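Local coordinates for protein putative pyrazinamidase/nicotinamidase (Streptococcus mutans, PDB 3S2S) that probably hydrolyses nicotinamide to nicotinic acid and ammonia, as a zinc-binding member of the isochorismatase family, at residues Leu172-Ile176 and His206-Leu211. Residues are numbered along the deposited sequence; the frame is centred on the assembly and turned at random.
Sequences LHTAI and HLQNVL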
# COMPACT_ATOMS: atom_id res chain seq x y z
N LEU A 172 14.71 2.29 -11.78
CA LEU A 172 13.58 1.54 -12.36
C LEU A 172 12.50 1.15 -11.34
O LEU A 172 11.31 1.39 -11.57
CB LEU A 172 14.08 0.28 -13.10
CG LEU A 172 12.98 -0.54 -13.79
CD1 LEU A 172 12.31 0.29 -14.83
CD2 LEU A 172 13.63 -1.78 -14.43
N HIS A 173 12.90 0.58 -10.20
CA HIS A 173 11.90 0.18 -9.21
C HIS A 173 11.16 1.41 -8.69
O HIS A 173 9.94 1.37 -8.49
CB HIS A 173 12.54 -0.55 -8.04
CG HIS A 173 12.95 -1.97 -8.35
ND1 HIS A 173 12.98 -2.95 -7.38
CD2 HIS A 173 13.37 -2.55 -9.50
CE1 HIS A 173 13.40 -4.08 -7.93
NE2 HIS A 173 13.64 -3.86 -9.21
N THR A 174 11.89 2.49 -8.46
CA THR A 174 11.26 3.71 -7.96
C THR A 174 10.25 4.22 -8.99
O THR A 174 9.15 4.63 -8.63
CB THR A 174 12.27 4.81 -7.68
OG1 THR A 174 13.17 4.36 -6.65
CG2 THR A 174 11.57 6.12 -7.21
N ALA A 175 10.63 4.18 -10.26
CA ALA A 175 9.72 4.60 -11.33
C ALA A 175 8.46 3.73 -11.42
O ALA A 175 7.38 4.25 -11.69
CB ALA A 175 10.44 4.61 -12.67
N ILE A 176 8.62 2.42 -11.29
CA ILE A 176 7.48 1.51 -11.38
C ILE A 176 6.51 1.81 -10.23
O ILE A 176 5.30 1.89 -10.42
CB ILE A 176 7.94 0.04 -11.37
CG1 ILE A 176 8.63 -0.26 -12.70
CG2 ILE A 176 6.78 -0.91 -11.12
CD1 ILE A 176 9.33 -1.61 -12.73
N HIS A 206 12.25 1.26 -21.21
CA HIS A 206 11.10 0.80 -20.43
C HIS A 206 10.43 2.00 -19.77
O HIS A 206 9.20 2.15 -19.79
CB HIS A 206 11.60 -0.15 -19.34
CG HIS A 206 10.51 -0.82 -18.58
ND1 HIS A 206 10.07 -2.09 -18.88
CD2 HIS A 206 9.78 -0.41 -17.52
CE1 HIS A 206 9.11 -2.43 -18.03
NE2 HIS A 206 8.92 -1.43 -17.19
N LEU A 207 11.24 2.88 -19.19
CA LEU A 207 10.70 4.08 -18.57
C LEU A 207 9.82 4.86 -19.57
O LEU A 207 8.68 5.21 -19.25
CB LEU A 207 11.82 4.96 -18.04
CG LEU A 207 12.56 4.36 -16.84
CD1 LEU A 207 13.98 4.91 -16.71
CD2 LEU A 207 11.78 4.66 -15.62
N GLN A 208 10.36 5.13 -20.76
CA GLN A 208 9.60 5.87 -21.76
C GLN A 208 8.43 5.10 -22.34
O GLN A 208 7.30 5.60 -22.38
CB GLN A 208 10.50 6.31 -22.89
CG GLN A 208 9.80 7.13 -23.96
CD GLN A 208 10.77 7.51 -25.03
OE1 GLN A 208 11.48 8.50 -24.90
NE2 GLN A 208 10.85 6.71 -26.08
N ASN A 209 8.69 3.89 -22.85
CA ASN A 209 7.66 3.22 -23.66
C ASN A 209 6.63 2.41 -22.88
O ASN A 209 5.54 2.13 -23.41
CB ASN A 209 8.32 2.39 -24.76
CG ASN A 209 9.17 3.23 -25.67
OD1 ASN A 209 8.81 4.36 -25.99
ND2 ASN A 209 10.32 2.70 -26.08
N VAL A 210 6.96 2.03 -21.65
CA VAL A 210 6.06 1.25 -20.82
C VAL A 210 5.43 2.14 -19.75
O VAL A 210 4.21 2.09 -19.51
CB VAL A 210 6.80 0.04 -20.17
CG1 VAL A 210 5.88 -0.74 -19.24
CG2 VAL A 210 7.35 -0.89 -21.26
N LEU A 211 6.24 2.96 -19.09
CA LEU A 211 5.72 3.85 -18.06
C LEU A 211 5.27 5.23 -18.53
O LEU A 211 4.70 5.99 -17.76
CB LEU A 211 6.73 4.02 -16.91
CG LEU A 211 7.28 2.73 -16.32
CD1 LEU A 211 8.19 3.06 -15.13
CD2 LEU A 211 6.20 1.73 -15.89
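His206, whose ring meets Leu172 across the contact, offers its carbonyl oxygen to two backbone donors at the end of helix 197-209: Val210 N lies 2.9 Å from His206 O. Leu211 N lies 3.1 Å from His206 O, so the chain is still held to the last helical turn as it leaves the helix. Between the segments themselves the contact is apolar. Leu172 extends CG anti to its backbone N (chi1 -178°), which carries CD1 across to the imidazole, 3.8 Å from His206 CD2, the two side chains crossing at about a right angle. One face of that ring is covered within its own segment by Val210, with CB over the centre. The polar end of the His206 ring is engaged across the subunit interface, where His206 NE2 hydrogen-bonds His173 NE2 of the second subunit; this probably fixes the rotation of the ring that Leu172 packs against.

Ala175 points its CB toward the other segment and receives two leucine methyls. Leu207 CD2 comes to 3.2 Å from Ala175 CB, a carbon pair shorter than ordinary van der Waals contact and therefore doubtful in its exact length. Leu211 CD1 meets Ala175 CB at 3.7 Å. Leu211 CD1 also lies 4.1 Å from Ile176 CG1, the Leu211 and Ile176 side chains crossing nearly perpendicularly.

All six touching residues are buried. Helix 167-180, whose earlier residues Ile169 and Cys170 line the cacodylate pocket, here packs against the C-terminal end of helix 197-209, a helix pair of the alpha/beta fold of the isochorismatase family, beside the parallel sheet: Ala175 rests on Leu162 of strand 159-165, while Leu207 rests on Ile215 of strand 214-216.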